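Local coordinates for hypothetical Protein TTHB210 (Thermus thermophilus, PDB 3VG8), which is of unknown function but forms a novel homodecamer and is controlled by the sigma-E/anti-sigma-E regulatory system of its thermophilic host, at residues L21-P25 with S26-E30; F47-L51 with K52-E56; N13-P16 with G17-T20. The protein carries 1 engineered substitution. One frame throughout, in Å; residues are numbered along the deposited sequence.

Along the chain the order is contact 3, contact 1, contact 2. The hairpin of residues 13-20 is the most buried and leads into strand 20-23, which contact 1 leaves through a proline-containing turn; contact 2 joins the end of strand 42-50 to helix 51-55. Contacts 1 and 2 are partly buried. They touch where Glu30 O probably accepts a hydrogen bond from Met48 N, and both reach the same antiparallel sheet. Contacts 1 and 3 both meet the same neighbouring subunit, whereas contact 2 meets a different one. Contact 3 rests on backbone bonds, contact 1 adds a carboxylate and a hydroxyl, and contact 2 pairs helical bonds with apolar packing.

Contact 1: residues L21-P25 with S26-E30; sequences LYVDP and STLPE
Val23, the last residue of strand 20-23, leans on the two residues that close the turn after it. Chi1 of 64° tucks its CG1 between the backbone N and the carbonyl carbon and leaves CG2 anti to N. Val23 CG2 lies 3.6 Å from Thr27 OG1, the two side chains running antiparallel. Val23 CG2 also packs 4.0 Å from CD2 of Leu28, whose side chain lies roughly perpendicular to it.

Asp24 then opens a type I beta turn, with Pro25 and Ser26 at the corners. Asp24 O is gripped twice by Thr27: the backbone N of Thr27 approaches from above the carbonyl plane at 2.7 Å, while Thr27 OG1 lies in that plane, on a lone pair, at 2.6 Å. The carboxylate folds over the same turn. Asp24 OD2 takes the N-H of Ser26, with Ser26 N at 2.9 Å, from above the carboxylate plane, which makes an Asx turn; Ser26 OG adds a weak bond to OD2. The other oxygen, OD1, forms a salt bridge with Lys66. A water bridges the mouth of the turn, accepting from Asp24 N and donating to Thr27 OG1.

Pro25 occupies the first corner, and Pro25 O receives a long, weak bond from Leu28 N at 3.5 Å. Leu28 and Val23 also touch Phe33 on the next strand, and Pro25 packs on Leu7 of a neighbouring subunit.

Chemically, one aspartate organises the bend through both its backbone and its side chain, and the Ser26 N-H bond, with Lys66 at the other oxygen, would be expected to favour its ionised form.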
# COMPACT_ATOMS: atom_id res chain seq x y z
N LEU F 21 2.87 -36.05 -10.71
CA LEU F 21 1.61 -36.79 -10.69
C LEU F 21 1.67 -38.29 -10.56
O LEU F 21 2.52 -38.95 -11.16
CB LEU F 21 0.80 -36.48 -11.95
CG LEU F 21 0.25 -35.07 -12.11
CD1 LEU F 21 -0.39 -34.94 -13.50
CD2 LEU F 21 -0.77 -34.81 -11.02
N TYR F 22 0.73 -38.83 -9.80
CA TYR F 22 0.64 -40.25 -9.61
C TYR F 22 -0.82 -40.64 -9.47
O TYR F 22 -1.63 -39.89 -8.93
CB TYR F 22 1.44 -40.68 -8.37
CG TYR F 22 2.93 -40.68 -8.65
CD1 TYR F 22 3.44 -41.30 -9.80
CD2 TYR F 22 3.84 -40.02 -7.81
CE1 TYR F 22 4.80 -41.26 -10.12
CE2 TYR F 22 5.21 -39.97 -8.12
CZ TYR F 22 5.67 -40.60 -9.28
OH TYR F 22 7.01 -40.56 -9.62
N VAL F 23 -1.17 -41.80 -10.00
CA VAL F 23 -2.54 -42.25 -9.89
C VAL F 23 -2.55 -43.76 -9.86
O VAL F 23 -1.66 -44.40 -10.40
CB VAL F 23 -3.39 -41.77 -11.10
CG1 VAL F 23 -2.88 -42.38 -12.39
CG2 VAL F 23 -4.85 -42.15 -10.88
N ASP F 24 -3.55 -44.33 -9.19
CA ASP F 24 -3.67 -45.79 -9.16
C ASP F 24 -4.32 -46.14 -10.50
O ASP F 24 -5.46 -45.76 -10.75
CB ASP F 24 -4.57 -46.23 -8.00
CG ASP F 24 -4.78 -47.73 -7.95
OD1 ASP F 24 -5.24 -48.22 -6.91
OD2 ASP F 24 -4.48 -48.43 -8.96
N PRO F 25 -3.59 -46.87 -11.37
CA PRO F 25 -4.08 -47.28 -12.69
C PRO F 25 -5.44 -47.95 -12.66
O PRO F 25 -6.20 -47.84 -13.62
CB PRO F 25 -3.00 -48.22 -13.19
CG PRO F 25 -1.75 -47.69 -12.51
CD PRO F 25 -2.26 -47.45 -11.11
N SER F 26 -5.74 -48.63 -11.55
CA SER F 26 -7.03 -49.31 -11.42
C SER F 26 -8.17 -48.34 -11.15
O SER F 26 -9.33 -48.73 -11.18
CB SER F 26 -6.99 -50.33 -10.29
OG SER F 26 -7.14 -49.71 -9.02
N THR F 27 -7.86 -47.07 -10.89
CA THR F 27 -8.89 -46.08 -10.60
C THR F 27 -9.21 -45.17 -11.79
O THR F 27 -10.09 -44.32 -11.72
CB THR F 27 -8.50 -45.22 -9.37
OG1 THR F 27 -7.41 -44.35 -9.70
CG2 THR F 27 -8.06 -46.12 -8.22
N LEU F 28 -8.49 -45.35 -12.89
CA LEU F 28 -8.71 -44.55 -14.09
C LEU F 28 -10.06 -44.91 -14.68
O LEU F 28 -10.56 -46.01 -14.47
CB LEU F 28 -7.60 -44.82 -15.12
CG LEU F 28 -6.23 -44.30 -14.70
CD1 LEU F 28 -5.17 -44.70 -15.72
CD2 LEU F 28 -6.30 -42.79 -14.57
N PRO F 29 -10.67 -43.99 -15.47
CA PRO F 29 -10.20 -42.66 -15.85
C PRO F 29 -10.39 -41.57 -14.79
O PRO F 29 -9.72 -40.54 -14.84
CB PRO F 29 -11.01 -42.37 -17.11
CG PRO F 29 -12.37 -42.92 -16.70
CD PRO F 29 -12.00 -44.26 -16.07
N GLU F 30 -11.31 -41.78 -13.86
CA GLU F 30 -11.57 -40.78 -12.83
C GLU F 30 -10.44 -40.48 -11.86
O GLU F 30 -10.24 -39.33 -11.48
CB GLU F 30 -12.79 -41.15 -11.99
CG GLU F 30 -14.09 -41.21 -12.76
CD GLU F 30 -14.31 -42.58 -13.37
OE1 GLU F 30 -15.35 -42.75 -14.05
OE2 GLU F 30 -13.47 -43.49 -13.16
O HOH W 1 -5.94 -43.07 -7.84

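Contact 2: residues F47-L51 with K52-E56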
# COMPACT_ATOMS: atom_id res chain seq x y z
N PHE F 47 -9.85 -35.25 -9.30
CA PHE F 47 -10.78 -36.17 -9.96
C PHE F 47 -11.02 -35.65 -11.38
O PHE F 47 -11.20 -34.46 -11.58
CB PHE F 47 -12.13 -36.22 -9.22
CG PHE F 47 -12.03 -36.80 -7.85
CD1 PHE F 47 -11.73 -35.99 -6.76
CD2 PHE F 47 -12.16 -38.17 -7.65
CE1 PHE F 47 -11.57 -36.54 -5.50
CE2 PHE F 47 -12.00 -38.73 -6.40
CZ PHE F 47 -11.70 -37.91 -5.32
N MSE F 48 -11.03 -36.56 -12.35
CA MSE F 48 -11.25 -36.19 -13.75
C MSE F 48 -12.64 -36.64 -14.17
O MSE F 48 -12.96 -37.82 -14.05
CB MSE F 48 -10.27 -36.93 -14.66
CG MSE F 48 -8.82 -36.62 -14.42
SE MSE F 48 -8.52 -34.81 -14.90
CE MSE F 48 -9.04 -34.91 -16.78
N VAL F 49 -13.47 -35.71 -14.66
CA VAL F 49 -14.80 -36.09 -15.13
C VAL F 49 -15.16 -35.45 -16.46
O VAL F 49 -14.98 -34.25 -16.66
CB VAL F 49 -15.93 -35.75 -14.10
CG1 VAL F 49 -15.68 -36.49 -12.79
CG2 VAL F 49 -16.01 -34.26 -13.86
N PRO F 50 -15.70 -36.26 -17.40
CA PRO F 50 -16.08 -35.71 -18.70
C PRO F 50 -17.36 -34.91 -18.52
O PRO F 50 -18.27 -35.35 -17.81
CB PRO F 50 -16.31 -36.95 -19.58
CG PRO F 50 -15.71 -38.11 -18.78
CD PRO F 50 -15.95 -37.70 -17.34
N LEU F 51 -17.42 -33.75 -19.14
CA LEU F 51 -18.58 -32.88 -19.06
C LEU F 51 -19.82 -33.62 -19.57
O LEU F 51 -20.92 -33.51 -18.99
CB LEU F 51 -18.35 -31.62 -19.90
CG LEU F 51 -19.49 -30.60 -19.98
CD1 LEU F 51 -19.87 -30.12 -18.59
CD2 LEU F 51 -19.07 -29.42 -20.84
N LYS F 52 -19.66 -34.38 -20.64
CA LYS F 52 -20.78 -35.11 -21.20
C LYS F 52 -21.46 -36.03 -20.19
O LYS F 52 -22.68 -36.14 -20.20
CB LYS F 52 -20.36 -35.94 -22.42
CG LYS F 52 -21.57 -36.59 -23.12
CD LYS F 52 -21.20 -37.32 -24.39
CE LYS F 52 -20.46 -38.61 -24.08
NZ LYS F 52 -20.00 -39.29 -25.32
N LYS F 53 -20.67 -36.68 -19.33
CA LYS F 53 -21.23 -37.57 -18.31
C LYS F 53 -22.09 -36.75 -17.34
O LYS F 53 -23.11 -37.25 -16.84
CB LYS F 53 -20.14 -38.29 -17.52
CG LYS F 53 -19.17 -39.16 -18.33
CD LYS F 53 -19.88 -40.22 -19.16
CE LYS F 53 -20.55 -41.29 -18.31
NZ LYS F 53 -19.55 -42.18 -17.66
N LEU F 54 -21.68 -35.51 -17.07
CA LEU F 54 -22.44 -34.65 -16.16
C LEU F 54 -23.76 -34.26 -16.83
O LEU F 54 -24.80 -34.18 -16.18
CB LEU F 54 -21.63 -33.39 -15.79
CG LEU F 54 -20.27 -33.60 -15.14
CD1 LEU F 54 -19.66 -32.24 -14.73
CD2 LEU F 54 -20.44 -34.50 -13.91
N ASN F 55 -23.71 -33.99 -18.12
CA ASN F 55 -24.93 -33.63 -18.83
C ASN F 55 -25.89 -34.81 -18.99
O ASN F 55 -27.10 -34.62 -19.16
CB ASN F 55 -24.58 -33.01 -20.19
CG ASN F 55 -23.90 -31.66 -20.04
OD1 ASN F 55 -24.24 -30.87 -19.15
ND2 ASN F 55 -22.96 -31.38 -20.93
N GLU F 56 -25.37 -36.04 -18.95
CA GLU F 56 -26.20 -37.23 -19.07
C GLU F 56 -26.59 -37.75 -17.69
O GLU F 56 -27.11 -38.86 -17.55
CB GLU F 56 -25.45 -38.31 -19.87
CG GLU F 56 -25.10 -37.85 -21.29
CD GLU F 56 -24.45 -38.93 -22.14
OE1 GLU F 56 -23.94 -39.92 -21.58
OE2 GLU F 56 -24.44 -38.78 -23.37
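A strand-to-helix junction brings Pro50, at the N-cap position of helix 51-55, against Lys53 in the first turn. The two side chains run alongside each other, and Lys53 CG comes within 3.6 Å of Pro50 CG, so the aliphatic root of the lysine lies along the ring. Pro50 O faces into the helix, where it takes only weak bonds from Lys53 N and Leu54 N.

Leu51 O makes the sounder helical link, to Asn55 N at 3.0 Å, with the donor nearly along the C=O axis. The Leu51 and Asn55 side chains cross at a slant, Asn55 ND2 coming within 3.7 Å of Leu51 CG. Chi1 of 178° sets this CG anti to the backbone N, on the side where Asn55 lies. Leu54 turns back instead toward the strand, and Leu54 CD1 is 4.3 Å from Val49 CG2.

Asn55 OD1 is hydrogen-bonded to ND2 of Asn55 of a different neighbouring subunit, and Leu54 meets Leu54 of that same chain, making this helix part of the interface. On the strand side, Val49 packs on Tyr95 and Pro50 on His94 of strand 94-100, while Tyr60 of strand 60-61 touches both Pro50 and Lys53.

Contact 3: residues N13-P16 with G17-T20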
# COMPACT_ATOMS: atom_id res chain seq x y z
N ASN F 13 9.90 -36.57 -12.40
CA ASN F 13 9.36 -35.66 -13.40
C ASN F 13 8.43 -34.67 -12.70
O ASN F 13 7.54 -35.07 -11.95
CB ASN F 13 8.58 -36.45 -14.45
CG ASN F 13 8.80 -35.93 -15.86
OD1 ASN F 13 9.93 -35.93 -16.37
ND2 ASN F 13 7.73 -35.48 -16.51
N PHE F 14 8.63 -33.38 -12.94
CA PHE F 14 7.80 -32.36 -12.33
C PHE F 14 7.33 -31.42 -13.42
O PHE F 14 8.15 -30.85 -14.15
CB PHE F 14 8.59 -31.59 -11.26
CG PHE F 14 7.83 -30.45 -10.61
CD1 PHE F 14 7.08 -30.66 -9.45
CD2 PHE F 14 7.90 -29.16 -11.14
CE1 PHE F 14 6.43 -29.60 -8.83
CE2 PHE F 14 7.26 -28.09 -10.51
CZ PHE F 14 6.52 -28.32 -9.36
N ILE F 15 6.02 -31.25 -13.55
CA ILE F 15 5.50 -30.35 -14.57
C ILE F 15 4.94 -29.08 -13.94
O ILE F 15 4.06 -29.12 -13.08
CB ILE F 15 4.40 -31.02 -15.44
CG1 ILE F 15 5.01 -32.17 -16.24
CG2 ILE F 15 3.76 -30.02 -16.40
CD1 ILE F 15 5.28 -33.38 -15.42
N PRO F 16 5.47 -27.93 -14.37
CA PRO F 16 5.06 -26.62 -13.87
C PRO F 16 3.55 -26.47 -14.01
O PRO F 16 3.01 -26.61 -15.10
CB PRO F 16 5.85 -25.66 -14.76
CG PRO F 16 7.11 -26.42 -15.00
CD PRO F 16 6.57 -27.79 -15.34
N GLY F 17 2.89 -26.20 -12.89
CA GLY F 17 1.45 -26.05 -12.92
C GLY F 17 0.70 -27.33 -12.60
O GLY F 17 -0.49 -27.28 -12.33
N LEU F 18 1.39 -28.48 -12.64
CA LEU F 18 0.76 -29.78 -12.33
C LEU F 18 1.43 -30.51 -11.17
O LEU F 18 0.77 -31.18 -10.38
CB LEU F 18 0.82 -30.71 -13.54
CG LEU F 18 0.03 -30.32 -14.79
CD1 LEU F 18 0.35 -31.32 -15.89
CD2 LEU F 18 -1.48 -30.30 -14.50
N GLY F 19 2.75 -30.38 -11.08
CA GLY F 19 3.52 -31.05 -10.04
C GLY F 19 3.93 -32.44 -10.49
O GLY F 19 3.94 -32.74 -11.69
N THR F 20 4.29 -33.29 -9.54
CA THR F 20 4.65 -34.67 -9.86
C THR F 20 3.37 -35.46 -9.64
O THR F 20 2.86 -35.51 -8.52
CB THR F 20 5.75 -35.18 -8.92
OG1 THR F 20 6.90 -34.34 -9.06
CG2 THR F 20 6.12 -36.62 -9.26
O HOH W 2 4.71 -35.66 -13.31
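Ile15 O is gripped by two backbone N-H groups, those of Leu18 and Gly19, and with them closes a tight hairpin that carries a classic beta bulge. Gly19 N meets Ile15 O at 2.7 Å in the carbonyl plane. Leu18 N reaches Ile15 O at 2.8 Å, tilted from that plane. The first bond pairs with Ile15 N to Gly19 O at 3.2 Å, giving a single antiparallel hydrogen-bonded pair. The second closes a type II turn with Pro16 and Gly17 at its corners; Gly17 has phi of 94°, where a side chain would jam against Pro16 O.

Along one flank, Ile15 and Leu18 run alongside one another, Ile15 CG2 meeting Leu18 CD1 at 3.7 Å. In a neighbouring subunit, Tyr22 packs on this Ile15 and Val23 on this Leu18, while within the chain Gly17 bonds through its backbone to Leu111.

Phe14 is turned by chi1 of 177°, which puts its CG anti to the backbone N and swings its ring toward the returning arm of the hairpin. Phe14 CE1 comes obliquely to within 3.5 Å of Gly19 CA. Thr20 OG1 sits at the ring edge, in its plane, 3.7 Å from Phe14 CD1.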